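Long-range contact in GH127 beta-L-arabinofuranoside (Geobacillus stearothermophilus, PDB 4QK0), which probably hydrolyses terminal beta-L-arabinofuranosyl residues from arabinose-containing sugars, as a family 127 glycoside hydrolase: residues Q431-G443 / G479-C491. Residues are numbered along the deposited sequence; the frame is centred on the assembly and turned at random.
Sequences QTSDALFVHLYVG and GEFTLGLRIPGWC
The guanidinium group of R486 meets H439 O at its edge: NE (2.7 Å) and NH2 (2.9 Å) of R486 both donate to H439 O, which lies 4° out of the guanidinium plane. The Y441 ring brings its edge, with R486 O in plane, to the backbone of the same arginine, and Y441 OH donates to R486 O at 2.7 Å. CD1 of the F437 ring lies 3.9 Å from G484 CA, with no side chain on the glycine between them. R486 CG stands anti to the backbone N (chi1 174°) and the chain bends at chi3 (64°), which turns NE back to H439 O. NH1 and NH2 of R486 form salt bridges with D358 and E361, tying this end of the strand pair to helix 354-365 of the catalytic domain. A leucine here would probably leave H439 O without its two donors and D358 and E361 without their positive mate. Before this end, strands 436-438 and 479-486 pair in parallel, with L436 N and V438 N donating to T482 O and G484 O, and G484 N and R486 N returning bonds to L436 O and V438 O. On the face carrying L436, V438, L483 and L485, CG2 of V438 lies alongside CD2 of L485 at 3.6 Å. Where the pairing starts, a water bridges D434 O and T482 N. Both strands belong to the GH127 middle domain and to a mixed sheet where 429-431 runs antiparallel to 436-438 and 513-517 to 479-486; L436 and V438 pack on 453-461 of the neighbouring antiparallel sheet.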
loop_
_atom_site.group_PDB
_atom_site.type_symbol
_atom_site.label_atom_id
_atom_site.label_comp_id
_atom_site.label_asym_id
_atom_site.label_seq_id
_atom_site.Cartn_x
_atom_site.Cartn_y
_atom_site.Cartn_z
ATOM N N GLN A 431 -11.480 -40.160 -15.188
ATOM C CA GLN A 431 -11.484 -41.599 -15.418
ATOM C C GLN A 431 -10.070 -42.100 -15.291
ATOM O O GLN A 431 -9.184 -41.682 -16.002
ATOM C CB GLN A 431 -12.008 -41.968 -16.812
ATOM C CG GLN A 431 -12.036 -43.473 -17.085
ATOM C CD GLN A 431 -13.029 -44.143 -16.196
ATOM O OE1 GLN A 431 -14.233 -43.960 -16.378
ATOM N NE2 GLN A 431 -12.545 -44.869 -15.177
ATOM N N THR A 432 -9.871 -42.996 -14.352
ATOM C CA THR A 432 -8.637 -43.716 -14.182
ATOM C C THR A 432 -8.926 -45.227 -14.358
ATOM O O THR A 432 -10.095 -45.616 -14.493
ATOM C CB THR A 432 -8.145 -43.295 -12.802
ATOM O OG1 THR A 432 -7.126 -42.329 -12.992
ATOM C CG2 THR A 432 -7.650 -44.386 -11.979
ATOM N N SER A 433 -7.898 -46.079 -14.446
ATOM C CA SER A 433 -8.149 -47.541 -14.557
ATOM C C SER A 433 -8.551 -48.095 -13.189
ATOM O O SER A 433 -9.300 -49.038 -13.092
ATOM C CB SER A 433 -6.930 -48.277 -15.104
ATOM O OG SER A 433 -5.875 -48.265 -14.162
ATOM N N ASP A 434 -8.053 -47.464 -12.137
ATOM C CA ASP A 434 -8.485 -47.720 -10.771
ATOM C C ASP A 434 -9.921 -47.289 -10.384
ATOM O O ASP A 434 -10.477 -47.893 -9.472
ATOM C CB ASP A 434 -7.556 -47.003 -9.779
ATOM C CG ASP A 434 -6.124 -47.593 -9.730
ATOM O OD1 ASP A 434 -5.797 -48.538 -10.509
ATOM O OD2 ASP A 434 -5.350 -47.097 -8.863
ATOM N N ALA A 435 -10.500 -46.263 -11.029
ATOM C CA ALA A 435 -11.735 -45.642 -10.539
ATOM C C ALA A 435 -12.293 -44.553 -11.450
ATOM O O ALA A 435 -11.569 -43.969 -12.260
ATOM C CB ALA A 435 -11.468 -45.052 -9.167
ATOM N N LEU A 436 -13.587 -44.284 -11.342
ATOM C CA LEU A 436 -14.157 -43.032 -11.867
ATOM C C LEU A 436 -14.316 -42.038 -10.678
ATOM O O LEU A 436 -14.989 -42.342 -9.677
ATOM C CB LEU A 436 -15.479 -43.290 -12.558
ATOM C CG LEU A 436 -16.109 -42.221 -13.468
ATOM C CD1 LEU A 436 -17.174 -41.462 -12.754
ATOM C CD2 LEU A 436 -15.123 -41.253 -14.087
ATOM N N PHE A 437 -13.604 -40.912 -10.761
ATOM C CA PHE A 437 -13.578 -39.864 -9.697
ATOM C C PHE A 437 -14.520 -38.724 -10.050
ATOM O O PHE A 437 -14.535 -38.297 -11.198
ATOM C CB PHE A 437 -12.178 -39.294 -9.488
ATOM C CG PHE A 437 -11.217 -40.274 -8.895
ATOM C CD1 PHE A 437 -11.194 -40.488 -7.553
ATOM C CD2 PHE A 437 -10.403 -41.031 -9.708
ATOM C CE1 PHE A 437 -10.345 -41.417 -7.009
ATOM C CE2 PHE A 437 -9.525 -41.961 -9.184
ATOM C CZ PHE A 437 -9.506 -42.167 -7.824
ATOM N N VAL A 438 -15.347 -38.318 -9.078
ATOM C CA VAL A 438 -16.173 -37.116 -9.175
ATOM C C VAL A 438 -15.495 -36.011 -8.338
ATOM O O VAL A 438 -15.411 -36.118 -7.105
ATOM C CB VAL A 438 -17.589 -37.375 -8.665
ATOM C CG1 VAL A 438 -18.485 -36.181 -8.947
ATOM C CG2 VAL A 438 -18.166 -38.583 -9.389
ATOM N N HIS A 439 -14.962 -34.996 -9.020
ATOM C CA HIS A 439 -14.303 -33.875 -8.340
ATOM C C HIS A 439 -15.282 -32.754 -7.985
ATOM O O HIS A 439 -15.267 -32.250 -6.862
ATOM C CB HIS A 439 -13.267 -33.228 -9.219
ATOM C CG HIS A 439 -12.163 -34.125 -9.605
ATOM N ND1 HIS A 439 -11.623 -35.053 -8.743
ATOM C CD2 HIS A 439 -11.492 -34.243 -10.769
ATOM C CE1 HIS A 439 -10.667 -35.705 -9.365
ATOM N NE2 HIS A 439 -10.555 -35.219 -10.591
ATOM N N LEU A 440 -16.135 -32.384 -8.944
ATOM C CA LEU A 440 -17.078 -31.253 -8.781
ATOM C C LEU A 440 -18.526 -31.722 -8.854
ATOM O O LEU A 440 -18.864 -32.735 -9.531
ATOM C CB LEU A 440 -16.843 -30.243 -9.880
ATOM C CG LEU A 440 -15.396 -29.697 -10.034
ATOM C CD1 LEU A 440 -15.260 -28.737 -11.185
ATOM C CD2 LEU A 440 -14.944 -29.011 -8.786
ATOM N N TYR A 441 -19.355 -31.048 -8.072
ATOM C CA TYR A 441 -20.747 -31.375 -7.982
ATOM C C TYR A 441 -21.536 -30.361 -8.840
ATOM O O TYR A 441 -21.768 -29.237 -8.477
ATOM C CB TYR A 441 -21.190 -31.449 -6.531
ATOM C CG TYR A 441 -20.511 -32.615 -5.870
ATOM C CD1 TYR A 441 -20.816 -33.907 -6.238
ATOM C CD2 TYR A 441 -19.506 -32.434 -4.937
ATOM C CE1 TYR A 441 -20.153 -34.993 -5.676
ATOM C CE2 TYR A 441 -18.828 -33.517 -4.378
ATOM C CZ TYR A 441 -19.190 -34.805 -4.748
ATOM O OH TYR A 441 -18.522 -35.878 -4.232
ATOM N N VAL A 442 -21.846 -30.820 -10.033
ATOM C CA VAL A 442 -22.336 -30.007 -11.123
ATOM C C VAL A 442 -23.295 -30.905 -11.868
ATOM O O VAL A 442 -22.911 -32.012 -12.247
ATOM C CB VAL A 442 -21.218 -29.643 -12.118
ATOM C CG1 VAL A 442 -21.798 -28.847 -13.275
ATOM C CG2 VAL A 442 -20.123 -28.841 -11.443
ATOM N N GLY A 443 -24.520 -30.435 -12.041
ATOM C CA GLY A 443 -25.521 -31.110 -12.850
ATOM C C GLY A 443 -24.925 -31.439 -14.211
ATOM O O GLY A 443 -24.500 -30.555 -14.928
ATOM N N GLY A 479 -21.487 -54.724 -13.349
ATOM C CA GLY A 479 -20.038 -54.887 -13.132
ATOM C C GLY A 479 -19.428 -54.120 -11.940
ATOM O O GLY A 479 -19.970 -53.122 -11.485
ATOM N N GLU A 480 -18.328 -54.663 -11.422
ATOM C CA GLU A 480 -17.662 -54.177 -10.265
ATOM C C GLU A 480 -16.684 -53.086 -10.700
ATOM O O GLU A 480 -15.873 -53.292 -11.581
ATOM C CB GLU A 480 -16.921 -55.305 -9.571
ATOM C CG GLU A 480 -16.291 -54.954 -8.238
ATOM C CD GLU A 480 -15.385 -56.058 -7.706
ATOM O OE1 GLU A 480 -15.215 -57.103 -8.389
ATOM O OE2 GLU A 480 -14.833 -55.865 -6.597
ATOM N N PHE A 481 -16.822 -51.914 -10.107
ATOM C CA PHE A 481 -15.814 -50.888 -10.228
ATOM C C PHE A 481 -15.968 -49.870 -9.085
ATOM O O PHE A 481 -16.953 -49.897 -8.300
ATOM C CB PHE A 481 -15.867 -50.208 -11.606
ATOM C CG PHE A 481 -17.214 -49.627 -11.951
ATOM C CD1 PHE A 481 -17.581 -48.368 -11.556
ATOM C CD2 PHE A 481 -18.136 -50.385 -12.663
ATOM C CE1 PHE A 481 -18.853 -47.874 -11.844
ATOM C CE2 PHE A 481 -19.417 -49.903 -12.962
ATOM C CZ PHE A 481 -19.769 -48.639 -12.546
ATOM N N THR A 482 -14.980 -48.985 -9.002
ATOM C CA THR A 482 -14.888 -48.006 -7.928
ATOM C C THR A 482 -15.295 -46.618 -8.394
ATOM O O THR A 482 -14.914 -46.155 -9.473
ATOM C CB THR A 482 -13.498 -47.974 -7.371
ATOM O OG1 THR A 482 -13.171 -49.287 -6.945
ATOM C CG2 THR A 482 -13.432 -47.015 -6.214
ATOM N N LEU A 483 -16.187 -46.028 -7.631
ATOM C CA LEU A 483 -16.582 -44.632 -7.791
ATOM C C LEU A 483 -15.923 -43.851 -6.680
ATOM O O LEU A 483 -16.103 -44.195 -5.494
ATOM C CB LEU A 483 -18.076 -44.496 -7.603
ATOM C CG LEU A 483 -18.751 -43.584 -8.565
ATOM C CD1 LEU A 483 -18.675 -44.266 -9.938
ATOM C CD2 LEU A 483 -20.182 -43.344 -8.120
ATOM N N GLY A 484 -15.108 -42.864 -7.051
ATOM C CA GLY A 484 -14.409 -42.020 -6.042
ATOM C C GLY A 484 -15.105 -40.675 -5.898
ATOM O O GLY A 484 -15.174 -39.940 -6.850
ATOM N N LEU A 485 -15.686 -40.408 -4.750
ATOM C CA LEU A 485 -16.455 -39.178 -4.533
ATOM C C LEU A 485 -15.768 -38.200 -3.559
ATOM O O LEU A 485 -15.535 -38.568 -2.433
ATOM C CB LEU A 485 -17.830 -39.529 -3.999
ATOM C CG LEU A 485 -18.558 -40.601 -4.826
ATOM C CD1 LEU A 485 -19.869 -40.948 -4.169
ATOM C CD2 LEU A 485 -18.820 -40.157 -6.225
ATOM N N ARG A 486 -15.435 -36.987 -4.009
ATOM C CA ARG A 486 -14.802 -36.018 -3.118
ATOM C C ARG A 486 -15.738 -35.624 -2.001
ATOM O O ARG A 486 -16.906 -35.310 -2.206
ATOM C CB ARG A 486 -14.384 -34.751 -3.836
ATOM C CG ARG A 486 -13.853 -33.680 -2.850
ATOM C CD ARG A 486 -13.255 -32.504 -3.559
ATOM N NE ARG A 486 -14.271 -31.820 -4.341
ATOM C CZ ARG A 486 -14.930 -30.714 -3.987
ATOM N NH1 ARG A 486 -14.692 -30.074 -2.831
ATOM N NH2 ARG A 486 -15.824 -30.255 -4.814
ATOM N N ILE A 487 -15.220 -35.686 -0.796
ATOM C CA ILE A 487 -15.953 -35.186 0.357
ATOM C C ILE A 487 -15.378 -33.766 0.616
ATOM O O ILE A 487 -14.209 -33.641 1.043
ATOM C CB ILE A 487 -15.795 -36.114 1.576
ATOM C CG1 ILE A 487 -16.178 -37.550 1.211
ATOM C CG2 ILE A 487 -16.680 -35.632 2.720
ATOM C CD1 ILE A 487 -17.558 -37.721 0.587
ATOM N N PRO A 488 -16.150 -32.712 0.297
ATOM C CA PRO A 488 -15.553 -31.349 0.329
ATOM C C PRO A 488 -15.048 -30.969 1.689
ATOM O O PRO A 488 -15.694 -31.252 2.704
ATOM C CB PRO A 488 -16.717 -30.445 -0.043
ATOM C CG PRO A 488 -17.619 -31.349 -0.862
ATOM C CD PRO A 488 -17.547 -32.658 -0.144
ATOM N N GLY A 489 -13.818 -30.486 1.694
ATOM C CA GLY A 489 -13.151 -30.080 2.934
ATOM C C GLY A 489 -13.943 -29.046 3.715
ATOM O O GLY A 489 -13.788 -28.977 4.904
ATOM N N TRP A 490 -14.797 -28.254 3.060
ATOM C CA TRP A 490 -15.630 -27.269 3.796
ATOM C C TRP A 490 -16.778 -27.930 4.556
ATOM O O TRP A 490 -17.391 -27.320 5.439
ATOM C CB TRP A 490 -16.169 -26.160 2.870
ATOM C CG TRP A 490 -16.961 -26.649 1.690
ATOM C CD1 TRP A 490 -16.544 -26.720 0.423
ATOM C CD2 TRP A 490 -18.328 -27.122 1.693
ATOM N NE1 TRP A 490 -17.552 -27.204 -0.388
ATOM C CE2 TRP A 490 -18.646 -27.474 0.384
ATOM C CE3 TRP A 490 -19.287 -27.319 2.698
ATOM C CZ2 TRP A 490 -19.885 -28.002 0.027
ATOM C CZ3 TRP A 490 -20.506 -27.834 2.360
ATOM C CH2 TRP A 490 -20.801 -28.178 1.022
ATOM N N CYS A 491 -17.059 -29.188 4.246
ATOM C CA CYS A 491 -18.246 -29.848 4.737
ATOM C C CYS A 491 -17.983 -30.584 6.042
ATOM O O CYS A 491 -16.962 -31.182 6.172
ATOM C CB CYS A 491 -18.674 -30.860 3.681
ATOM S SG CYS A 491 -20.146 -31.722 4.131
HETATM O O HOH W 1 -12.586 -48.969 -10.654
#